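Local coordinates for protein ribosomal RNA small subunit methyltransferase Nep1 (PDB 3O7B) that probably methylates N1 of a pseudouridine in 16S ribosomal RNA during ribosome biogenesis, using S-adenosyl-L-methionine as methyl donor, at residues R167-F172 and A190-A195; G27-F32 and E106-T111; H47-A52 and H71-K76. All blocks are in the same frame, centred on the assembly; numbering follows the deposited sequence.

Interaction 1 (R167-F172 and A190-A195); sequences RDVLLF and AVCIGA. With SAH (S-adenosyl-L-homocysteine), chain C.
Asp168-Phe172 and Ala190-Gly194 run as neighbouring parallel strands, their axes 4.8 Å apart and inclined at 22°, with Val169 opposite Ala190, Leu170 opposite Val191 and Leu171 opposite Cys192. Four backbone hydrogen bonds fix this register: Ala190 N to Asp168 O, Leu170 N to Ala190 O, Cys192 N to Leu170 O and Phe172 N to Cys192 O. The last is nearly straight, with 177° at the hydrogen. Side chains of Val169, Leu171, Ala190 and Cys192 share one face. There Cys192, with its sulfur beside its own backbone N (chi1 -64°), brings SG to 3.9 Å from Val169 CG1, while its CB meets Leu171 CD1 at 4.0 Å. On the other face the Phe172 ring slants across Val191, CE2 lying 3.8 Å from CG1 of that valine, and Cys192 O sits in the ring plane at its edge. Where the strands end, their backbones grip the cofactor product: the ribose hydroxyl O2' of SAH donates to Phe172 O at 2.6 Å and accepts from Gly194 N at 2.9 Å, so a single hydroxyl bridges the ends of both strands. A side chain at Gly194 would be directed into the ribose, since a CB there would come within 2.1 Å of SAH O3'. Phe172 CB also lies 3.5 Å from adenine N3 of SAH. The pair belongs to a beta-alpha-beta unit through helix 181-184, within the SPOUT methyltransferase fold. Strand 212-215 continues the sheet beyond Asp168-Phe172, and strand 28-35 lies beside Ala190-Gly194; helix 224-239 covers the Phe172 and Val191 face, and helix 203-209 packs on Leu171 and Cys192.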
# COMPACT_ATOMS: atom_id res chain seq x y z
N ARG A 167 -25.14 -12.94 1.00
CA ARG A 167 -24.70 -11.56 0.86
C ARG A 167 -24.98 -11.10 -0.56
O ARG A 167 -24.87 -11.89 -1.48
CB ARG A 167 -23.20 -11.47 1.15
CG ARG A 167 -22.83 -11.75 2.60
CD ARG A 167 -21.34 -12.08 2.73
NE ARG A 167 -20.98 -12.15 4.14
CZ ARG A 167 -20.07 -12.96 4.66
NH1 ARG A 167 -19.39 -13.81 3.91
NH2 ARG A 167 -19.84 -12.92 5.97
N ASP A 168 -25.30 -9.82 -0.72
CA ASP A 168 -25.49 -9.19 -2.05
C ASP A 168 -24.11 -8.94 -2.68
O ASP A 168 -23.35 -8.10 -2.18
CB ASP A 168 -26.18 -7.83 -1.89
CG ASP A 168 -27.65 -7.94 -1.53
OD1 ASP A 168 -28.30 -8.91 -1.97
OD2 ASP A 168 -28.15 -7.03 -0.83
N VAL A 169 -23.78 -9.66 -3.74
CA VAL A 169 -22.48 -9.53 -4.38
C VAL A 169 -22.39 -8.28 -5.22
O VAL A 169 -23.23 -8.06 -6.13
CB VAL A 169 -22.11 -10.76 -5.24
CG1 VAL A 169 -20.78 -10.53 -5.96
CG2 VAL A 169 -22.03 -12.01 -4.37
N LEU A 170 -21.39 -7.45 -4.94
CA LEU A 170 -21.11 -6.25 -5.72
C LEU A 170 -19.75 -6.44 -6.36
O LEU A 170 -18.73 -6.49 -5.65
CB LEU A 170 -21.12 -5.02 -4.81
CG LEU A 170 -22.34 -4.81 -3.92
CD1 LEU A 170 -22.12 -3.61 -3.00
CD2 LEU A 170 -23.61 -4.59 -4.78
N LEU A 171 -19.72 -6.64 -7.67
CA LEU A 171 -18.48 -6.87 -8.39
C LEU A 171 -18.04 -5.56 -9.02
O LEU A 171 -18.74 -4.98 -9.85
CB LEU A 171 -18.65 -7.93 -9.50
CG LEU A 171 -17.41 -8.22 -10.33
CD1 LEU A 171 -16.29 -8.83 -9.45
CD2 LEU A 171 -17.72 -9.15 -11.50
N PHE A 172 -16.88 -5.08 -8.59
CA PHE A 172 -16.37 -3.83 -9.14
C PHE A 172 -15.61 -4.11 -10.42
O PHE A 172 -14.64 -4.87 -10.44
CB PHE A 172 -15.57 -3.08 -8.05
CG PHE A 172 -16.47 -2.48 -7.02
CD1 PHE A 172 -16.97 -1.17 -7.17
CD2 PHE A 172 -16.93 -3.22 -5.94
CE1 PHE A 172 -17.88 -0.63 -6.27
CE2 PHE A 172 -17.83 -2.69 -5.02
CZ PHE A 172 -18.32 -1.39 -5.19
N ALA A 190 -21.26 -8.41 -0.26
CA ALA A 190 -19.92 -8.93 -0.52
C ALA A 190 -19.30 -8.04 -1.58
O ALA A 190 -19.69 -8.07 -2.76
CB ALA A 190 -19.97 -10.36 -0.99
N VAL A 191 -18.35 -7.20 -1.16
CA VAL A 191 -17.64 -6.29 -2.04
C VAL A 191 -16.49 -7.05 -2.67
O VAL A 191 -15.62 -7.52 -1.94
CB VAL A 191 -17.06 -5.10 -1.24
CG1 VAL A 191 -16.05 -4.32 -2.09
CG2 VAL A 191 -18.16 -4.21 -0.74
N CYS A 192 -16.50 -7.20 -3.99
CA CYS A 192 -15.55 -8.04 -4.70
C CYS A 192 -14.69 -7.21 -5.64
O CYS A 192 -15.21 -6.51 -6.54
CB CYS A 192 -16.29 -9.15 -5.48
SG CYS A 192 -17.18 -10.32 -4.42
N ILE A 193 -13.39 -7.24 -5.37
CA ILE A 193 -12.43 -6.43 -6.11
C ILE A 193 -11.29 -7.33 -6.59
O ILE A 193 -10.72 -8.10 -5.79
CB ILE A 193 -11.86 -5.30 -5.19
CG1 ILE A 193 -12.99 -4.38 -4.70
CG2 ILE A 193 -10.74 -4.52 -5.90
CD1 ILE A 193 -12.65 -3.45 -3.50
N GLY A 194 -10.95 -7.26 -7.87
CA GLY A 194 -9.83 -8.04 -8.37
C GLY A 194 -8.52 -7.60 -7.75
O GLY A 194 -8.32 -6.38 -7.50
N ALA A 195 -7.63 -8.56 -7.53
CA ALA A 195 -6.31 -8.28 -6.95
C ALA A 195 -5.18 -8.85 -7.82
O ALA A 195 -4.24 -9.46 -7.33
CB ALA A 195 -6.22 -8.81 -5.50
N SAH C . -9.19 -5.77 -15.59
CA SAH C . -8.08 -4.83 -15.28
CB SAH C . -7.01 -5.55 -14.47
CG SAH C . -7.32 -5.60 -12.98
SD SAH C . -7.53 -3.96 -12.24
C SAH C . -7.48 -4.22 -16.54
O SAH C . -7.99 -4.43 -17.65
C5' SAH C . -7.94 -4.34 -10.51
C4' SAH C . -9.41 -4.38 -10.11
O4' SAH C . -9.93 -3.08 -9.88
C3' SAH C . -10.35 -4.96 -11.15
O3' SAH C . -10.29 -6.36 -11.18
C2' SAH C . -11.67 -4.43 -10.68
O2' SAH C . -12.16 -5.20 -9.58
C1' SAH C . -11.32 -3.05 -10.17
N9 SAH C . -11.53 -1.92 -11.11
C8 SAH C . -10.62 -1.39 -12.00
N7 SAH C . -11.21 -0.34 -12.64
C5 SAH C . -12.46 -0.19 -12.15
C6 SAH C . -13.49 0.70 -12.45
N6 SAH C . -13.34 1.66 -13.37
N1 SAH C . -14.68 0.61 -11.76
C2 SAH C . -14.87 -0.37 -10.81
N3 SAH C . -13.85 -1.26 -10.53
C4 SAH C . -12.67 -1.18 -11.20

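Interaction 2 (G27-F32 and E106-T111); sequences GSAFVF and EVYVHT
Phe32 and Tyr108 have the most surface buried where strands 28-32 and 106-111 meet, and a hydrogen bond from Phe32 N to Tyr108 O, 3.0 Å long, joins their backbones. The Phe32 ring carries CD2 to 4.0 Å from that same oxygen, while Val109 CG2 approaches near the ring plane at its edge, 4.5 Å from CD2. Phe32 lies on the face that also holds Phe30, Val107 and Val109, where Cys93 and Leu94 of helix 87-98 lie against it. Tyr108 points to the other face. Its CE2 meets Ala29 CB at 4.2 Å, with the methyl near the ring plane at an edge, and its CB lies 4.3 Å from Val31 CG1. The two strands are parallel, with axes 4.7 Å apart and inclined at 19°, and form the middle of the mixed sheet: strand 189-194 flanks 28-35, and the antiparallel strand 116-119 flanks 105-111, as part of the SPOUT methyltransferase fold. Five backbone hydrogen bonds cross between them, beginning with Glu106 N to Ser28 O and closing with His110 N to Phe32 O at 2.8 Å. Glu106, third in buried surface, is partly exposed. Its chain, extended beyond CG (chi2 -169°), carries the carboxylate along the side of the sheet that holds Tyr108, as far as the tyrosine hydroxyl. OE1 is 3.0 Å from Tyr108 OH and forms a salt bridge with Arg167. This pairing would probably favour the ionised carboxylate, while OE2 has a weak hydrogen bond with Trp118.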
# COMPACT_ATOMS: atom_id res chain seq x y z
N GLY A 27 -23.59 -10.33 8.30
CA GLY A 27 -22.55 -9.36 8.06
C GLY A 27 -22.09 -9.23 6.62
O GLY A 27 -22.33 -10.11 5.78
N SER A 28 -21.41 -8.11 6.37
CA SER A 28 -20.76 -7.87 5.09
C SER A 28 -19.38 -8.52 5.03
O SER A 28 -18.82 -8.96 6.03
CB SER A 28 -20.67 -6.37 4.79
OG SER A 28 -21.98 -5.86 4.56
N ALA A 29 -18.86 -8.60 3.81
CA ALA A 29 -17.52 -9.10 3.57
C ALA A 29 -16.88 -8.35 2.43
O ALA A 29 -17.56 -7.91 1.51
CB ALA A 29 -17.56 -10.60 3.23
N PHE A 30 -15.56 -8.28 2.46
CA PHE A 30 -14.76 -7.88 1.32
C PHE A 30 -14.02 -9.09 0.82
O PHE A 30 -13.46 -9.85 1.63
CB PHE A 30 -13.73 -6.82 1.73
CG PHE A 30 -14.29 -5.45 1.87
CD1 PHE A 30 -14.02 -4.47 0.91
CD2 PHE A 30 -15.07 -5.10 2.99
CE1 PHE A 30 -14.51 -3.17 1.05
CE2 PHE A 30 -15.57 -3.79 3.12
CZ PHE A 30 -15.30 -2.84 2.15
N VAL A 31 -14.07 -9.32 -0.50
CA VAL A 31 -13.42 -10.45 -1.11
C VAL A 31 -12.49 -9.97 -2.21
O VAL A 31 -12.94 -9.35 -3.19
CB VAL A 31 -14.46 -11.45 -1.74
CG1 VAL A 31 -13.77 -12.68 -2.27
CG2 VAL A 31 -15.54 -11.80 -0.72
N PHE A 32 -11.20 -10.25 -2.07
CA PHE A 32 -10.26 -9.98 -3.14
C PHE A 32 -10.21 -11.17 -4.05
O PHE A 32 -10.01 -12.30 -3.60
CB PHE A 32 -8.88 -9.61 -2.57
CG PHE A 32 -8.92 -8.31 -1.80
CD1 PHE A 32 -9.07 -7.11 -2.47
CD2 PHE A 32 -8.86 -8.31 -0.40
CE1 PHE A 32 -9.17 -5.90 -1.76
CE2 PHE A 32 -8.94 -7.10 0.31
CZ PHE A 32 -9.09 -5.90 -0.38
N GLU A 106 -16.18 -9.12 7.37
CA GLU A 106 -15.19 -10.17 7.22
C GLU A 106 -14.34 -9.91 5.99
O GLU A 106 -14.75 -9.14 5.11
CB GLU A 106 -15.85 -11.55 7.07
CG GLU A 106 -16.54 -12.12 8.29
CD GLU A 106 -16.91 -13.59 8.06
OE1 GLU A 106 -17.80 -13.90 7.23
OE2 GLU A 106 -16.28 -14.47 8.71
N VAL A 107 -13.18 -10.56 5.92
CA VAL A 107 -12.23 -10.41 4.83
C VAL A 107 -11.79 -11.75 4.29
O VAL A 107 -11.37 -12.64 5.05
CB VAL A 107 -10.98 -9.62 5.30
CG1 VAL A 107 -9.94 -9.52 4.20
CG2 VAL A 107 -11.40 -8.26 5.77
N TYR A 108 -11.90 -11.92 2.97
CA TYR A 108 -11.45 -13.12 2.30
C TYR A 108 -10.56 -12.79 1.14
O TYR A 108 -10.70 -11.74 0.50
CB TYR A 108 -12.65 -13.91 1.73
CG TYR A 108 -13.60 -14.43 2.78
CD1 TYR A 108 -13.40 -15.68 3.34
CD2 TYR A 108 -14.66 -13.66 3.22
CE1 TYR A 108 -14.27 -16.18 4.29
CE2 TYR A 108 -15.55 -14.16 4.18
CZ TYR A 108 -15.33 -15.42 4.71
OH TYR A 108 -16.18 -15.96 5.67
N VAL A 109 -9.66 -13.72 0.84
CA VAL A 109 -8.83 -13.64 -0.35
C VAL A 109 -9.09 -14.91 -1.16
O VAL A 109 -8.94 -16.02 -0.64
CB VAL A 109 -7.33 -13.52 0.01
CG1 VAL A 109 -6.47 -13.55 -1.26
CG2 VAL A 109 -7.07 -12.24 0.79
N HIS A 110 -9.53 -14.74 -2.40
CA HIS A 110 -9.67 -15.83 -3.35
C HIS A 110 -8.45 -15.75 -4.26
O HIS A 110 -8.17 -14.68 -4.81
CB HIS A 110 -10.99 -15.62 -4.10
CG HIS A 110 -11.08 -16.27 -5.44
ND1 HIS A 110 -11.51 -17.57 -5.64
CD2 HIS A 110 -10.87 -15.74 -6.67
CE1 HIS A 110 -11.53 -17.81 -6.94
NE2 HIS A 110 -11.14 -16.73 -7.59
N THR A 111 -7.71 -16.84 -4.39
CA THR A 111 -6.50 -16.80 -5.19
C THR A 111 -6.77 -17.18 -6.65
O THR A 111 -7.85 -17.72 -6.98
CB THR A 111 -5.40 -17.72 -4.65
OG1 THR A 111 -5.77 -19.08 -4.92
CG2 THR A 111 -5.20 -17.53 -3.16

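Interaction 3 (H47-A52 and H71-K76); sequences HPAVRA and HHTAMK
In 71-76, His71 comes first, its ring meeting Val50 CG2 of the helix beginning at Pro48: ND1 lies 4.4 Å from that methyl. This apolar neighbour offers ND1 no hydrogen bond; the nitrogen is buried by the contact without a polar partner, whereas NE2 has a weak bond to Leu65 O. Thr73, in the short 3-10 segment, comes next. Its OG1, set between its backbone N and carbonyl carbon (chi1 61°), faces Ala49 CB at 3.2 Å and His47 CE1 at 3.5 Å. The carbonyl of Thr73 is also near the imidazole, but the poor angle rules out a hydrogen bond from His47 NE2. Ala74 makes the central contact: its CA stands over the middle of the His47 ring, 3.5 Å from the centroid and 5° off the normal, a CH-pi contact. Its CB reaches Val50 CG2 at 3.6 Å and sits 3.4 Å from His47 CG. Pro48 CD covers the opposite ring face towards the rim, so the imidazole is held between proline and alanine. Ala49 N donates to His47 ND1 at 3.0 Å, tilted 18° from the ring plane, which further limits the ring's rotation. An alanine in place of His47 would lose this bond and the flat surface under Ala74, and would probably leave Ala49 N without its side-chain acceptor and open a gap beside the 3-10 turn. The arrangement is a histidine N-cap at the start of helix 48-57, with the capping ring also serving as the platform on which the turn following helix 68-71 rests.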
# COMPACT_ATOMS: atom_id res chain seq x y z
N HIS A 47 14.33 -24.07 -13.06
CA HIS A 47 14.90 -22.92 -13.75
C HIS A 47 15.96 -22.22 -12.89
O HIS A 47 15.77 -22.08 -11.69
CB HIS A 47 13.79 -21.93 -14.15
CG HIS A 47 14.25 -20.84 -15.07
ND1 HIS A 47 14.96 -19.75 -14.63
CD2 HIS A 47 14.08 -20.66 -16.40
CE1 HIS A 47 15.22 -18.95 -15.65
NE2 HIS A 47 14.70 -19.48 -16.73
N PRO A 48 17.10 -21.83 -13.50
CA PRO A 48 18.19 -21.14 -12.81
C PRO A 48 17.79 -19.92 -11.96
O PRO A 48 18.37 -19.71 -10.90
CB PRO A 48 19.12 -20.70 -13.95
CG PRO A 48 18.36 -20.97 -15.22
CD PRO A 48 17.44 -22.09 -14.91
N ALA A 49 16.84 -19.11 -12.43
CA ALA A 49 16.38 -17.95 -11.65
C ALA A 49 15.70 -18.39 -10.35
O ALA A 49 15.82 -17.73 -9.32
CB ALA A 49 15.45 -17.08 -12.46
N VAL A 50 14.99 -19.52 -10.41
CA VAL A 50 14.33 -20.09 -9.24
C VAL A 50 15.34 -20.75 -8.30
O VAL A 50 15.26 -20.58 -7.08
CB VAL A 50 13.20 -21.07 -9.65
CG1 VAL A 50 12.70 -21.88 -8.47
CG2 VAL A 50 12.06 -20.30 -10.27
N ARG A 51 16.28 -21.51 -8.87
CA ARG A 51 17.34 -22.13 -8.07
C ARG A 51 18.21 -21.08 -7.37
O ARG A 51 18.60 -21.27 -6.22
CB ARG A 51 18.19 -23.08 -8.92
CG ARG A 51 17.56 -24.46 -9.13
CD ARG A 51 18.55 -25.44 -9.78
NE ARG A 51 19.72 -25.69 -8.93
CZ ARG A 51 19.86 -26.74 -8.13
NH1 ARG A 51 18.91 -27.67 -8.04
NH2 ARG A 51 20.96 -26.87 -7.41
N ALA A 52 18.49 -19.98 -8.07
CA ALA A 52 19.26 -18.87 -7.49
C ALA A 52 18.53 -18.23 -6.31
O ALA A 52 19.13 -17.96 -5.27
CB ALA A 52 19.57 -17.83 -8.55
N HIS A 71 11.38 -13.73 -10.17
CA HIS A 71 11.25 -14.99 -10.92
C HIS A 71 10.86 -14.80 -12.38
O HIS A 71 10.55 -15.78 -13.07
CB HIS A 71 10.21 -15.91 -10.26
CG HIS A 71 10.41 -16.11 -8.79
ND1 HIS A 71 11.62 -16.43 -8.21
CD2 HIS A 71 9.52 -16.04 -7.77
CE1 HIS A 71 11.47 -16.55 -6.90
NE2 HIS A 71 10.20 -16.32 -6.61
N HIS A 72 10.87 -13.55 -12.85
CA HIS A 72 10.39 -13.23 -14.20
C HIS A 72 10.92 -14.17 -15.29
O HIS A 72 10.15 -14.69 -16.10
CB HIS A 72 10.78 -11.80 -14.56
CG HIS A 72 10.39 -11.41 -15.96
ND1 HIS A 72 11.29 -11.40 -17.01
CD2 HIS A 72 9.19 -11.06 -16.49
CE1 HIS A 72 10.66 -11.05 -18.12
NE2 HIS A 72 9.39 -10.82 -17.83
N THR A 73 12.23 -14.36 -15.32
CA THR A 73 12.84 -15.14 -16.41
C THR A 73 12.43 -16.62 -16.38
O THR A 73 12.45 -17.28 -17.42
CB THR A 73 14.37 -15.01 -16.45
OG1 THR A 73 14.93 -15.50 -15.23
CG2 THR A 73 14.76 -13.56 -16.63
N ALA A 74 12.05 -17.12 -15.21
CA ALA A 74 11.54 -18.49 -15.07
C ALA A 74 10.07 -18.64 -15.44
O ALA A 74 9.57 -19.76 -15.58
CB ALA A 74 11.78 -18.98 -13.65
N MET A 75 9.36 -17.53 -15.62
CA MET A 75 7.90 -17.57 -15.77
C MET A 75 7.39 -17.59 -17.21
O MET A 75 6.18 -17.60 -17.43
CB MET A 75 7.25 -16.40 -15.02
CG MET A 75 7.39 -16.51 -13.51
SD MET A 75 6.98 -14.98 -12.64
CE MET A 75 5.23 -14.85 -12.94
N LYS A 76 8.31 -17.63 -18.17
CA LYS A 76 7.96 -17.50 -19.59
C LYS A 76 6.94 -18.54 -20.07
O LYS A 76 6.08 -18.22 -20.91
CB LYS A 76 9.21 -17.51 -20.47
CG LYS A 76 10.11 -16.29 -20.30
CD LYS A 76 11.49 -16.52 -20.93
CE LYS A 76 12.51 -15.52 -20.41
NZ LYS A 76 13.86 -15.79 -20.98

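Interactions 1 and 2 are parts of one sheet, their centres 8 Å apart, and meet where strands 28-35 and 189-194 run side by side. Across that seam Val191 CG1 packs 3.6 Å from Phe30 CD1, and Arg167 NH2 reaches Glu106 OE1 in a 2.6 Å salt bridge. Interaction 1 touches SAH directly, whereas the Phe32 side chain of interaction 2 stays about 8 Å from it. Interaction 3 lies apart, with centres 34 Å from interaction 1 and 32 Å from interaction 2, though in sequence it is nested within the loop interaction 2 closes. Its His71 side chain is about 10 Å from that of Arg86, predicted to contact substrate rRNA.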